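Local coordinates for protein restriction endonuclease S subunits (Thermoanaerobacter tengcongensis, PDB 3OKG) that probably acts as the DNA-binding specificity subunit of a type I restriction-modification system, joining M polypeptides to form the methyltransferase, at residues A58-S61 against T62-K65; A264-D268 against L269-P273; I350-K353 against D354-V358; L375-I378 against Q379-A383; E393-L396 against K397-Q401. All coordinates share one frame; numbering follows the deposited sequence.

Contact 1: A58-S61 against T62-K65; sequences AIDS and TVGK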
loop_
_atom_site.group_PDB
_atom_site.type_symbol
_atom_site.label_atom_id
_atom_site.label_comp_id
_atom_site.label_asym_id
_atom_site.label_seq_id
_atom_site.Cartn_x
_atom_site.Cartn_y
_atom_site.Cartn_z
ATOM N N ALA A 58 -2.456 -21.860 -9.140
ATOM C CA ALA A 58 -3.798 -22.064 -8.575
ATOM C C ALA A 58 -3.978 -21.437 -7.193
ATOM O O ALA A 58 -5.102 -21.326 -6.687
ATOM C CB ALA A 58 -4.138 -23.568 -8.503
ATOM N N ILE A 59 -2.862 -21.073 -6.571
ATOM C CA ILE A 59 -2.875 -20.587 -5.192
ATOM C C ILE A 59 -2.822 -19.058 -5.103
ATOM O O ILE A 59 -1.995 -18.402 -5.770
ATOM C CB ILE A 59 -1.695 -21.187 -4.393
ATOM C CG1 ILE A 59 -1.864 -22.716 -4.319
ATOM C CG2 ILE A 59 -1.616 -20.602 -2.965
ATOM C CD1 ILE A 59 -0.942 -23.399 -3.340
ATOM N N ASP A 60 -3.664 -18.512 -4.233
ATOM C CA ASP A 60 -3.565 -17.122 -3.802
ATOM C C ASP A 60 -2.618 -17.104 -2.594
ATOM O O ASP A 60 -2.990 -17.518 -1.483
ATOM C CB ASP A 60 -4.951 -16.583 -3.383
ATOM C CG ASP A 60 -4.879 -15.163 -2.824
ATOM O OD1 ASP A 60 -3.755 -14.635 -2.672
ATOM O OD2 ASP A 60 -5.942 -14.564 -2.537
ATOM N N SER A 61 -1.403 -16.626 -2.809
ATOM C CA SER A 61 -0.367 -16.769 -1.770
ATOM C C SER A 61 -0.615 -15.793 -0.631
ATOM O O SER A 61 -0.070 -15.949 0.458
ATOM C CB SER A 61 1.039 -16.519 -2.342
ATOM O OG SER A 61 1.180 -15.167 -2.749
ATOM N N THR A 62 -1.418 -14.764 -0.899
ATOM C CA THR A 62 -1.706 -13.775 0.147
ATOM C C THR A 62 -2.427 -14.352 1.359
ATOM O O THR A 62 -2.120 -13.997 2.497
ATOM C CB THR A 62 -2.448 -12.570 -0.418
ATOM O OG1 THR A 62 -1.624 -11.954 -1.414
ATOM C CG2 THR A 62 -2.765 -11.560 0.693
ATOM N N VAL A 63 -3.379 -15.251 1.133
ATOM C CA VAL A 63 -4.051 -15.892 2.252
ATOM C C VAL A 63 -3.832 -17.395 2.268
ATOM O O VAL A 63 -4.239 -18.063 3.204
ATOM C CB VAL A 63 -5.542 -15.623 2.244
ATOM C CG1 VAL A 63 -5.792 -14.128 2.426
ATOM C CG2 VAL A 63 -6.131 -16.117 0.932
ATOM N N GLY A 64 -3.164 -17.915 1.246
ATOM C CA GLY A 64 -2.859 -19.326 1.217
ATOM C C GLY A 64 -4.081 -20.156 0.882
ATOM O O GLY A 64 -4.451 -21.051 1.636
ATOM N N LYS A 65 -4.731 -19.851 -0.244
ATOM C CA LYS A 65 -5.974 -20.577 -0.578
ATOM C C LYS A 65 -5.901 -21.075 -2.018
ATOM O O LYS A 65 -5.370 -20.385 -2.880
ATOM C CB LYS A 65 -7.194 -19.677 -0.371
ATOM C CG LYS A 65 -8.554 -20.356 -0.621
ATOM C CD LYS A 65 -9.695 -19.311 -0.510
ATOM C CE LYS A 65 -11.059 -19.973 -0.580
ATOM N NZ LYS A 65 -11.247 -21.030 0.485
#
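Gly64 and Lys65 both sit opposite Asp60, a G1 beta bulge that closes the tight turn between the short antiparallel strands 59-60 and 65-66. The carbonyl of Asp60 is shared: Gly64 N reaches Asp60 O at 2.8 Å and Lys65 N reaches the same oxygen at 3.2 Å, while Val63 N adds a weak third bond. In return Asp60 N donates to Lys65 O at 2.9 Å, completing the hydrogen-bonded pair. Gly64 takes the positive phi (75°) usual for the first bulge residue. With CG anti to the backbone N (chi1 176°), the Asp60 carboxylate swings along the turn, and Thr62 N meets its OD1 at 2.9 Å from above the carboxylate plane; OD2 lies 3.8 Å from Val63 CG2. Without the carboxylate, as with an alanine here, Thr62 N would probably lose this acceptor and the start of the turn be less firmly fixed. The Ser61 hydroxyl is hydrogen-bonded to Lys397 of helix 392-407, and its carbonyl accepts from Arg138 of the first specificity domain. Backbone and carboxylate oxygens of one aspartate thus gather the N-H groups of Thr62, Gly64 and Lys65, and weakly that of Val63, consistent with a rigid turn.

Contact 2: A264-D268 against L269-P273; sequences ADFGD and LHPTP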
loop_
_atom_site.group_PDB
_atom_site.type_symbol
_atom_site.label_atom_id
_atom_site.label_comp_id
_atom_site.label_asym_id
_atom_site.label_seq_id
_atom_site.Cartn_x
_atom_site.Cartn_y
_atom_site.Cartn_z
ATOM N N ALA A 264 7.490 21.698 -13.032
ATOM C CA ALA A 264 8.466 20.632 -12.806
ATOM C C ALA A 264 9.328 20.888 -11.576
ATOM O O ALA A 264 9.769 19.945 -10.916
ATOM C CB ALA A 264 9.342 20.432 -14.043
ATOM N N ASP A 265 9.553 22.161 -11.265
ATOM C CA ASP A 265 10.393 22.541 -10.133
ATOM C C ASP A 265 9.592 22.793 -8.854
ATOM O O ASP A 265 9.944 23.662 -8.056
ATOM C CB ASP A 265 11.228 23.777 -10.479
ATOM C CG ASP A 265 11.905 23.662 -11.830
ATOM O OD1 ASP A 265 13.149 23.548 -11.865
ATOM O OD2 ASP A 265 11.196 23.686 -12.857
ATOM N N PHE A 266 8.522 22.030 -8.665
ATOM C CA PHE A 266 7.709 22.133 -7.457
ATOM C C PHE A 266 7.781 20.826 -6.677
ATOM O O PHE A 266 7.963 19.760 -7.266
ATOM C CB PHE A 266 6.257 22.457 -7.812
ATOM C CG PHE A 266 6.016 23.908 -8.113
ATOM C CD1 PHE A 266 7.038 24.834 -7.989
ATOM C CD2 PHE A 266 4.766 24.347 -8.519
ATOM C CE1 PHE A 266 6.819 26.171 -8.266
ATOM C CE2 PHE A 266 4.542 25.682 -8.798
ATOM C CZ PHE A 266 5.569 26.595 -8.670
ATOM N N GLY A 267 7.644 20.900 -5.356
ATOM C CA GLY A 267 7.747 19.704 -4.544
ATOM C C GLY A 267 6.350 19.526 -4.001
ATOM O O GLY A 267 5.400 20.172 -4.466
ATOM N N ASP A 268 6.223 18.645 -3.016
ATOM C CA ASP A 268 4.927 18.394 -2.401
ATOM C C ASP A 268 4.174 19.650 -1.978
ATOM O O ASP A 268 3.027 19.841 -2.364
ATOM C CB ASP A 268 5.063 17.436 -1.220
ATOM C CG ASP A 268 5.574 16.053 -1.637
ATOM O OD1 ASP A 268 5.340 15.639 -2.795
ATOM O OD2 ASP A 268 6.207 15.377 -0.795
ATOM N N LEU A 269 4.832 20.487 -1.178
ATOM C CA LEU A 269 4.272 21.769 -0.753
ATOM C C LEU A 269 5.174 22.926 -1.166
ATOM O O LEU A 269 4.686 23.984 -1.550
ATOM C CB LEU A 269 4.089 21.827 0.764
ATOM C CG LEU A 269 3.250 20.772 1.478
ATOM C CD1 LEU A 269 3.248 21.073 2.969
ATOM C CD2 LEU A 269 1.834 20.716 0.922
ATOM N N HIS A 270 6.486 22.723 -1.057
ATOM C CA HIS A 270 7.470 23.760 -1.366
ATOM C C HIS A 270 8.460 23.241 -2.408
ATOM O O HIS A 270 8.715 22.040 -2.489
ATOM C CB HIS A 270 8.256 24.143 -0.114
ATOM C CG HIS A 270 7.413 24.257 1.116
ATOM N ND1 HIS A 270 7.007 25.471 1.629
ATOM C CD2 HIS A 270 6.895 23.310 1.933
ATOM C CE1 HIS A 270 6.277 25.267 2.712
ATOM N NE2 HIS A 270 6.190 23.964 2.917
ATOM N N PRO A 271 9.029 24.141 -3.214
ATOM C CA PRO A 271 10.009 23.656 -4.187
ATOM C C PRO A 271 11.332 23.549 -3.473
ATOM O O PRO A 271 11.645 24.363 -2.599
ATOM C CB PRO A 271 10.080 24.794 -5.219
ATOM C CG PRO A 271 9.064 25.820 -4.769
ATOM C CD PRO A 271 8.860 25.595 -3.310
ATOM N N THR A 272 12.114 22.543 -3.830
ATOM C CA THR A 272 13.444 22.456 -3.275
ATOM C C THR A 272 14.461 22.970 -4.291
ATOM O O THR A 272 14.412 22.634 -5.490
ATOM C CB THR A 272 13.771 21.054 -2.771
ATOM O OG1 THR A 272 15.153 21.003 -2.392
ATOM C CG2 THR A 272 13.467 20.024 -3.847
ATOM N N PRO A 273 15.349 23.837 -3.810
ATOM C CA PRO A 273 16.385 24.534 -4.580
ATOM C C PRO A 273 17.328 23.542 -5.260
ATOM O O PRO A 273 17.849 22.641 -4.606
ATOM C CB PRO A 273 17.137 25.338 -3.513
ATOM C CG PRO A 273 16.200 25.445 -2.370
ATOM C CD PRO A 273 15.381 24.193 -2.382
#
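A chi1 of -80° places the Phe266 ring beside its own backbone N, and chi2 near -4° turns it so that CD1 comes to Pro271. The two side chains lie side by side and point the same way. CD1 of Phe266 is 3.9 Å from CG of Pro271 and 4.1 Å from its CB, an oblique approach in which the proline ring offers its CB-CG side. CE1 of Phe266 touches the same CG more loosely. The backbone comes close as well: Asp265 O lies 3.1 Å from Pro271 CB, on much the same side of it as the aromatic ring. The chain doubles back here in an irregular loop between strands 257-260 and 276-277 of the second specificity domain, with Phe266 and Pro271 brought to a CA-CA distance of 4.3 Å. Phe266 and Pro271 both pack on Leu290 of strand 289-292 and on Asn301 of strand 300-302, while Pro271 also meets Phe260, so the loop is laid against two sheets. Gly267 lies close to the returning limb of the loop, its CA 3.3 Å from His270 O; a CB on this backbone would run into that oxygen. At the bend Leu269 stays near the preceding peptide, its CD2 3.6 Å from Asp268 O. The backbone of Leu269 is hydrogen-bonded to Val302, and Asp265 OD2 accepts from Gly262 N just upstream.

Contact 3: I350-K353 against D354-V358; sequences ITKK and DLQNV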
loop_
_atom_site.group_PDB
_atom_site.type_symbol
_atom_site.label_atom_id
_atom_site.label_comp_id
_atom_site.label_asym_id
_atom_site.label_seq_id
_atom_site.Cartn_x
_atom_site.Cartn_y
_atom_site.Cartn_z
ATOM N N ILE A 350 -1.522 31.329 -18.752
ATOM C CA ILE A 350 -2.295 32.170 -17.853
ATOM C C ILE A 350 -1.659 33.556 -17.794
ATOM O O ILE A 350 -0.490 33.695 -17.437
ATOM C CB ILE A 350 -2.384 31.545 -16.437
ATOM C CG1 ILE A 350 -3.425 30.434 -16.419
ATOM C CG2 ILE A 350 -2.795 32.577 -15.406
ATOM C CD1 ILE A 350 -4.842 30.939 -16.595
ATOM N N THR A 351 -2.434 34.576 -18.149
ATOM C CA THR A 351 -1.934 35.943 -18.149
ATOM C C THR A 351 -2.144 36.605 -16.792
ATOM O O THR A 351 -3.025 36.204 -16.023
ATOM C CB THR A 351 -2.651 36.790 -19.209
ATOM O OG1 THR A 351 -1.890 37.974 -19.479
ATOM C CG2 THR A 351 -4.036 37.189 -18.725
ATOM N N LYS A 352 -1.333 37.617 -16.503
ATOM C CA LYS A 352 -1.514 38.427 -15.305
ATOM C C LYS A 352 -2.969 38.871 -15.165
ATOM O O LYS A 352 -3.572 38.738 -14.104
ATOM C CB LYS A 352 -0.604 39.654 -15.347
ATOM C CG LYS A 352 -0.398 40.322 -13.996
ATOM C CD LYS A 352 0.420 41.588 -14.143
ATOM C CE LYS A 352 0.986 42.046 -12.808
ATOM N NZ LYS A 352 2.308 42.733 -12.967
ATOM N N LYS A 353 -3.535 39.407 -16.239
ATOM C CA LYS A 353 -4.900 39.898 -16.170
ATOM C C LYS A 353 -5.880 38.796 -15.762
ATOM O O LYS A 353 -6.741 39.022 -14.919
ATOM C CB LYS A 353 -5.307 40.565 -17.483
ATOM C CG LYS A 353 -5.387 42.080 -17.384
ATOM C CD LYS A 353 -6.663 42.493 -16.645
ATOM C CE LYS A 353 -7.096 43.918 -16.975
ATOM N NZ LYS A 353 -8.573 44.107 -16.763
ATOM N N ASP A 354 -5.726 37.608 -16.339
ATOM C CA ASP A 354 -6.521 36.448 -15.940
ATOM C C ASP A 354 -6.516 36.282 -14.424
ATOM O O ASP A 354 -7.572 36.277 -13.789
ATOM C CB ASP A 354 -5.978 35.176 -16.594
ATOM C CG ASP A 354 -6.232 35.138 -18.089
ATOM O OD1 ASP A 354 -7.025 35.978 -18.575
ATOM O OD2 ASP A 354 -5.641 34.270 -18.773
ATOM N N LEU A 355 -5.321 36.169 -13.856
ATOM C CA LEU A 355 -5.165 35.953 -12.425
ATOM C C LEU A 355 -5.775 37.082 -11.633
ATOM O O LEU A 355 -6.455 36.852 -10.645
ATOM C CB LEU A 355 -3.691 35.840 -12.060
ATOM C CG LEU A 355 -3.105 34.464 -11.742
ATOM C CD1 LEU A 355 -3.948 33.344 -12.312
ATOM C CD2 LEU A 355 -1.661 34.387 -12.220
ATOM N N GLN A 356 -5.518 38.312 -12.061
ATOM C CA GLN A 356 -6.029 39.466 -11.339
ATOM C C GLN A 356 -7.561 39.499 -11.351
ATOM O O GLN A 356 -8.180 40.054 -10.441
ATOM C CB GLN A 356 -5.493 40.762 -11.954
ATOM C CG GLN A 356 -3.998 41.017 -11.744
ATOM C CD GLN A 356 -3.544 42.306 -12.412
ATOM O OE1 GLN A 356 -4.099 42.711 -13.433
ATOM N NE2 GLN A 356 -2.541 42.959 -11.834
ATOM N N ASN A 357 -8.162 38.913 -12.385
ATOM C CA ASN A 357 -9.608 39.009 -12.594
ATOM C C ASN A 357 -10.424 37.908 -11.921
ATOM O O ASN A 357 -11.655 37.958 -11.929
ATOM C CB ASN A 357 -9.920 38.980 -14.087
ATOM C CG ASN A 357 -9.727 40.319 -14.748
ATOM O OD1 ASN A 357 -9.658 41.347 -14.077
ATOM N ND2 ASN A 357 -9.653 40.317 -16.078
ATOM N N VAL A 358 -9.738 36.904 -11.387
ATOM C CA VAL A 358 -10.383 35.816 -10.642
ATOM C C VAL A 358 -11.139 36.379 -9.453
ATOM O O VAL A 358 -10.537 37.032 -8.604
ATOM C CB VAL A 358 -9.305 34.835 -10.117
ATOM C CG1 VAL A 358 -9.922 33.796 -9.192
ATOM C CG2 VAL A 358 -8.582 34.173 -11.293
#
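Asp354 reaches back and accepts the backbone N-H of Thr351, the N-cap residue of the short helix 352-357. Thr351 N donates to Asp354 OD2 at 3.3 Å, nearly straight (170° at the hydrogen) but from well above the carboxylate plane. This is a bond from the N3 side chain to the N-cap N-H; the reciprocal bond from the Thr351 side chain, which a capping box needs, is missing. With chi1 at -162°, OG1 of Thr351 is turned anti to its backbone N, and CG2 is the branch directed at Asp354. The carboxylate therefore meets a methyl group as well as an N-H, and the two side chains cross at about a right angle. Among the backbone bonds, Leu355 N to Thr351 O and Gln356 N to Lys352 O (2.9 Å) are well formed, while Asn357 N to Lys353 O is weak. Looser contacts join lysine chains to amides: Lys352 passes Gln356, with CE 3.8 Å from NE2, and Lys353 CD lies 3.7 Å from Asn357 ND2. Lys352 and Gln356 also touch strand 237-241. Apolar packing is carried by Ile350 and Leu355, whose side chains cross near a right angle. They continue inward, Ile350 onto Val293 and Val297, Leu355 onto Ile239 and Met241 of strand 237-241; the helix thereby lies against the four-stranded antiparallel sheet of the second specificity domain. Ile350 CG2 and Leu355 CD1 are 3.4 Å apart, under the usual van der Waals distance, and with Leu355 away from the common rotamers (chi1 -105°) the exact placing of this CD1 is doubtful.

Contact 4: L375-I378 against Q379-A383; sequences LDQI and QQQVA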
loop_
_atom_site.group_PDB
_atom_site.type_symbol
_atom_site.label_atom_id
_atom_site.label_comp_id
_atom_site.label_asym_id
_atom_site.label_seq_id
_atom_site.Cartn_x
_atom_site.Cartn_y
_atom_site.Cartn_z
ATOM N N LEU A 375 -10.869 23.254 7.616
ATOM C CA LEU A 375 -10.409 22.557 6.413
ATOM C C LEU A 375 -9.093 21.815 6.645
ATOM O O LEU A 375 -8.878 20.747 6.087
ATOM C CB LEU A 375 -10.207 23.558 5.252
ATOM C CG LEU A 375 -11.477 24.246 4.713
ATOM C CD1 LEU A 375 -11.068 25.226 3.579
ATOM C CD2 LEU A 375 -12.495 23.233 4.218
ATOM N N ASP A 376 -8.195 22.420 7.414
ATOM C CA ASP A 376 -6.913 21.794 7.704
ATOM C C ASP A 376 -7.130 20.453 8.397
ATOM O O ASP A 376 -6.418 19.489 8.110
ATOM C CB ASP A 376 -6.066 22.684 8.614
ATOM C CG ASP A 376 -5.370 23.800 7.858
ATOM O OD1 ASP A 376 -5.379 23.793 6.605
ATOM O OD2 ASP A 376 -4.808 24.677 8.539
ATOM N N GLN A 377 -8.091 20.406 9.320
ATOM C CA GLN A 377 -8.370 19.147 10.032
ATOM C C GLN A 377 -8.788 18.048 9.040
ATOM O O GLN A 377 -8.270 16.945 9.063
ATOM C CB GLN A 377 -9.436 19.375 11.116
ATOM C CG GLN A 377 -10.001 18.118 11.743
ATOM C CD GLN A 377 -9.435 17.831 13.134
ATOM O OE1 GLN A 377 -8.342 18.287 13.493
ATOM N NE2 GLN A 377 -10.189 17.068 13.926
ATOM N N ILE A 378 -9.722 18.359 8.147
ATOM C CA ILE A 378 -10.162 17.399 7.141
ATOM C C ILE A 378 -9.036 17.012 6.180
ATOM O O ILE A 378 -8.854 15.834 5.833
ATOM C CB ILE A 378 -11.318 17.971 6.299
ATOM C CG1 ILE A 378 -12.466 18.447 7.193
ATOM C CG2 ILE A 378 -11.778 16.949 5.285
ATOM C CD1 ILE A 378 -13.572 19.210 6.400
ATOM N N GLN A 379 -8.287 18.003 5.723
ATOM C CA GLN A 379 -7.202 17.740 4.776
ATOM C C GLN A 379 -6.180 16.789 5.390
ATOM O O GLN A 379 -5.669 15.892 4.721
ATOM C CB GLN A 379 -6.538 19.056 4.346
ATOM C CG GLN A 379 -5.205 18.929 3.629
ATOM C CD GLN A 379 -4.498 20.288 3.514
ATOM O OE1 GLN A 379 -3.781 20.719 4.423
ATOM N NE2 GLN A 379 -4.719 20.970 2.400
ATOM N N GLN A 380 -5.894 16.969 6.671
ATOM C CA GLN A 380 -4.939 16.080 7.328
ATOM C C GLN A 380 -5.500 14.676 7.444
ATOM O O GLN A 380 -4.754 13.695 7.415
ATOM C CB GLN A 380 -4.571 16.605 8.714
ATOM C CG GLN A 380 -3.751 17.872 8.677
ATOM C CD GLN A 380 -3.832 18.636 9.980
ATOM O OE1 GLN A 380 -4.381 18.139 10.968
ATOM N NE2 GLN A 380 -3.293 19.858 9.989
ATOM N N GLN A 381 -6.818 14.577 7.576
ATOM C CA GLN A 381 -7.445 13.269 7.774
ATOM C C GLN A 381 -7.463 12.512 6.457
ATOM O O GLN A 381 -7.132 11.338 6.418
ATOM C CB GLN A 381 -8.853 13.410 8.387
ATOM C CG GLN A 381 -8.823 13.962 9.811
ATOM C CD GLN A 381 -10.195 14.419 10.262
ATOM O OE1 GLN A 381 -11.067 14.669 9.431
ATOM N NE2 GLN A 381 -10.396 14.532 11.571
ATOM N N VAL A 382 -7.819 13.199 5.373
ATOM C CA VAL A 382 -7.784 12.622 4.033
ATOM C C VAL A 382 -6.391 12.081 3.703
ATOM O O VAL A 382 -6.242 10.977 3.175
ATOM C CB VAL A 382 -8.109 13.704 2.965
ATOM C CG1 VAL A 382 -7.785 13.190 1.558
ATOM C CG2 VAL A 382 -9.547 14.106 3.060
ATOM N N ALA A 383 -5.379 12.887 3.990
ATOM C CA ALA A 383 -3.992 12.504 3.731
ATOM C C ALA A 383 -3.605 11.264 4.526
ATOM O O ALA A 383 -3.035 10.334 3.976
ATOM C CB ALA A 383 -3.047 13.649 4.055
#
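Helical i to i+4 bonds join the two segments, from Gln379 N to Leu375 O (2.8 Å) through to Val382 N on Ile378 O (2.9 Å), with Gln381 N shared between Gln377 O at 3.2 Å and a weak bond to Ile378 O. Gln377 and Gln381 carry the outer side. The chain of Gln377 bends at chi2 (103°), which lays its amide across that of Gln381 with the planes 51° apart. Their NE2 atoms come within 3.5 Å, two donors that cannot bond to each other, so this is contact without a hydrogen bond; NE2 of Gln381 also lies 3.6 Å from CG of Gln377. Lower down, Gln381 CG is 3.1 Å from the backbone O of Gln377. Cutting Gln381 back to an alanine is likely to strip this oxygen and Gln377 CG of the glutamine chain's cover and leave the Gln377 amide freer to turn. The segments belong to helix 365-388, in a predicted coiled coil, and other residues of theirs pack on helix 174-216: Leu375 meets Ala212, Ile378 and Gln379 meet Met209, and Val382 meets Thr205. Ile378 and Val382, one turn apart, touch loosely through their CG2 methyls at 4.2 Å. Asp376 and Gln379 lie side by side, carboxylate and amide planes 25° apart, but OD1 of Asp376 takes its hydrogen bond from Tyr329 of helix 324-333, on which Leu375 and Gln379 also pack.

Contact 5: E393-L396 against K397-Q401; sequences EAEL and KRLEQ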
loop_
_atom_site.group_PDB
_atom_site.type_symbol
_atom_site.label_atom_id
_atom_site.label_comp_id
_atom_site.label_asym_id
_atom_site.label_seq_id
_atom_site.Cartn_x
_atom_site.Cartn_y
_atom_site.Cartn_z
ATOM N N GLU A 393 -1.291 -7.138 -0.600
ATOM C CA GLU A 393 -0.474 -8.326 -0.407
ATOM C C GLU A 393 0.491 -8.195 0.788
ATOM O O GLU A 393 0.597 -9.119 1.614
ATOM C CB GLU A 393 0.279 -8.700 -1.684
ATOM C CG GLU A 393 1.101 -9.985 -1.498
ATOM C CD GLU A 393 2.074 -10.241 -2.640
ATOM O OE1 GLU A 393 2.295 -9.322 -3.464
ATOM O OE2 GLU A 393 2.623 -11.363 -2.704
ATOM N N ALA A 394 1.184 -7.058 0.887
ATOM C CA ALA A 394 2.117 -6.834 2.003
ATOM C C ALA A 394 1.426 -6.741 3.362
ATOM O O ALA A 394 1.830 -7.385 4.334
ATOM C CB ALA A 394 2.950 -5.593 1.752
ATOM N N GLU A 395 0.377 -5.942 3.454
ATOM C CA GLU A 395 -0.272 -5.825 4.749
ATOM C C GLU A 395 -0.751 -7.206 5.207
ATOM O O GLU A 395 -0.533 -7.605 6.349
ATOM C CB GLU A 395 -1.437 -4.825 4.734
ATOM C CG GLU A 395 -1.560 -4.056 6.044
ATOM C CD GLU A 395 -2.982 -3.610 6.389
ATOM O OE1 GLU A 395 -3.121 -2.964 7.446
ATOM O OE2 GLU A 395 -3.954 -3.900 5.641
ATOM N N LEU A 396 -1.406 -7.944 4.326
ATOM C CA LEU A 396 -1.946 -9.191 4.764
ATOM C C LEU A 396 -0.812 -10.164 5.155
ATOM O O LEU A 396 -0.903 -10.789 6.184
ATOM C CB LEU A 396 -2.913 -9.793 3.732
ATOM C CG LEU A 396 -4.118 -8.923 3.305
ATOM C CD1 LEU A 396 -5.117 -9.777 2.528
ATOM C CD2 LEU A 396 -4.803 -8.274 4.514
ATOM N N LYS A 397 0.244 -10.284 4.350
ATOM C CA LYS A 397 1.241 -11.307 4.639
ATOM C C LYS A 397 2.025 -11.004 5.924
ATOM O O LYS A 397 2.306 -11.893 6.721
ATOM C CB LYS A 397 2.171 -11.502 3.439
ATOM C CG LYS A 397 1.605 -12.449 2.372
ATOM C CD LYS A 397 2.555 -12.471 1.158
ATOM C CE LYS A 397 2.200 -13.567 0.173
ATOM N NZ LYS A 397 3.192 -13.622 -0.927
ATOM N N ARG A 398 2.387 -9.746 6.127
ATOM C CA ARG A 398 3.191 -9.393 7.301
ATOM C C ARG A 398 2.376 -9.300 8.605
ATOM O O ARG A 398 2.882 -9.594 9.701
ATOM C CB ARG A 398 3.955 -8.095 7.046
ATOM C CG ARG A 398 4.950 -8.212 5.861
ATOM C CD ARG A 398 5.878 -9.450 5.943
ATOM N NE ARG A 398 6.535 -9.559 7.242
ATOM C CZ ARG A 398 7.163 -10.651 7.678
ATOM N NH1 ARG A 398 7.263 -11.719 6.897
ATOM N NH2 ARG A 398 7.716 -10.659 8.887
ATOM N N LEU A 399 1.130 -8.862 8.498
ATOM C CA LEU A 399 0.256 -8.916 9.663
ATOM C C LEU A 399 -0.054 -10.356 10.011
ATOM O O LEU A 399 -0.151 -10.705 11.184
ATOM C CB LEU A 399 -1.066 -8.175 9.424
ATOM C CG LEU A 399 -1.024 -6.675 9.121
ATOM C CD1 LEU A 399 -2.437 -6.061 9.299
ATOM C CD2 LEU A 399 -0.022 -5.941 9.938
ATOM N N GLU A 400 -0.248 -11.195 8.992
ATOM C CA GLU A 400 -0.407 -12.628 9.249
ATOM C C GLU A 400 0.765 -13.135 10.097
ATOM O O GLU A 400 0.577 -13.858 11.083
ATOM C CB GLU A 400 -0.470 -13.429 7.942
ATOM C CG GLU A 400 -0.491 -14.954 8.168
ATOM C CD GLU A 400 -0.538 -15.745 6.844
ATOM O OE1 GLU A 400 -0.023 -15.243 5.813
ATOM O OE2 GLU A 400 -1.084 -16.869 6.843
ATOM N N GLN A 401 1.988 -12.790 9.688
ATOM C CA GLN A 401 3.173 -13.248 10.404
ATOM C C GLN A 401 3.188 -12.790 11.865
ATOM O O GLN A 401 3.547 -13.547 12.757
ATOM C CB GLN A 401 4.446 -12.764 9.692
ATOM C CG GLN A 401 5.677 -13.350 10.299
ATOM C CD GLN A 401 5.679 -14.871 10.262
ATOM O OE1 GLN A 401 5.388 -15.471 9.230
ATOM N NE2 GLN A 401 6.019 -15.494 11.385
#
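Lys397 leans back one helical turn to Glu393, and its chain can be followed atom by atom. CB of Lys397 lies 3.4 Å from Glu393 O, the same oxygen that accepts the backbone N-H of Lys397. CG lies anti to the carbonyl carbon (chi1 -83°), and beyond it the chain is extended. CG is still beside the Glu393 carbonyl oxygen, and CD passes alongside the Glu393 side chain, 3.9 Å from its CG. CE comes 3.6 Å from Glu393 OE2. At the tip NZ closes a salt bridge with OE2 at 2.9 Å, using the anti lone pair of that oxygen, the one away from the other carboxylate oxygen. Leu99 O and Ser61 OG are also bonded to NZ, so the ammonium group is gripped by three oxygens and ties the helix to loops of the first specificity domain. Glu395 and Leu399 form a second i to i+4 pair on another side: CD1 of Leu399 sits 3.7 Å from Glu395 OE1, and its CG is only 3.0 Å from Glu395 O. Glu395 OE2 makes a salt bridge with Arg195 of helix 174-216, while Arg398 pairs with Asp140 and Glu400 with Arg138. Leu396 packs on Val191, Arg192 and Arg195 of the same long helix, and Leu399 on Val191. Apolar leucines set against the partner helix, flanked by salt bridges within and between helices, are typical of a coiled coil, here the predicted one, which takes in most of helix 392-407.

From the N terminus the five local contacts follow in series, none nesting or crossing. Contact 1 closes the hairpin between strands 59-60 and 65-66 in the first specificity domain. Contact 2 closes a loop of the second, on the other side of the chain's centre, with centres about 42 Å apart. Contact 3 starts helix 352-357 in that same domain. Contacts 4 and 5 lie on the successive helices 365-388 and 392-407, both packed on the long helix 174-216, their centres about 28 Å apart. The chain thus comes back to the first specificity domain: contact 5 touches contact 1, where Thr62 CG2 packs on Leu396 CD1 at 3.5 Å.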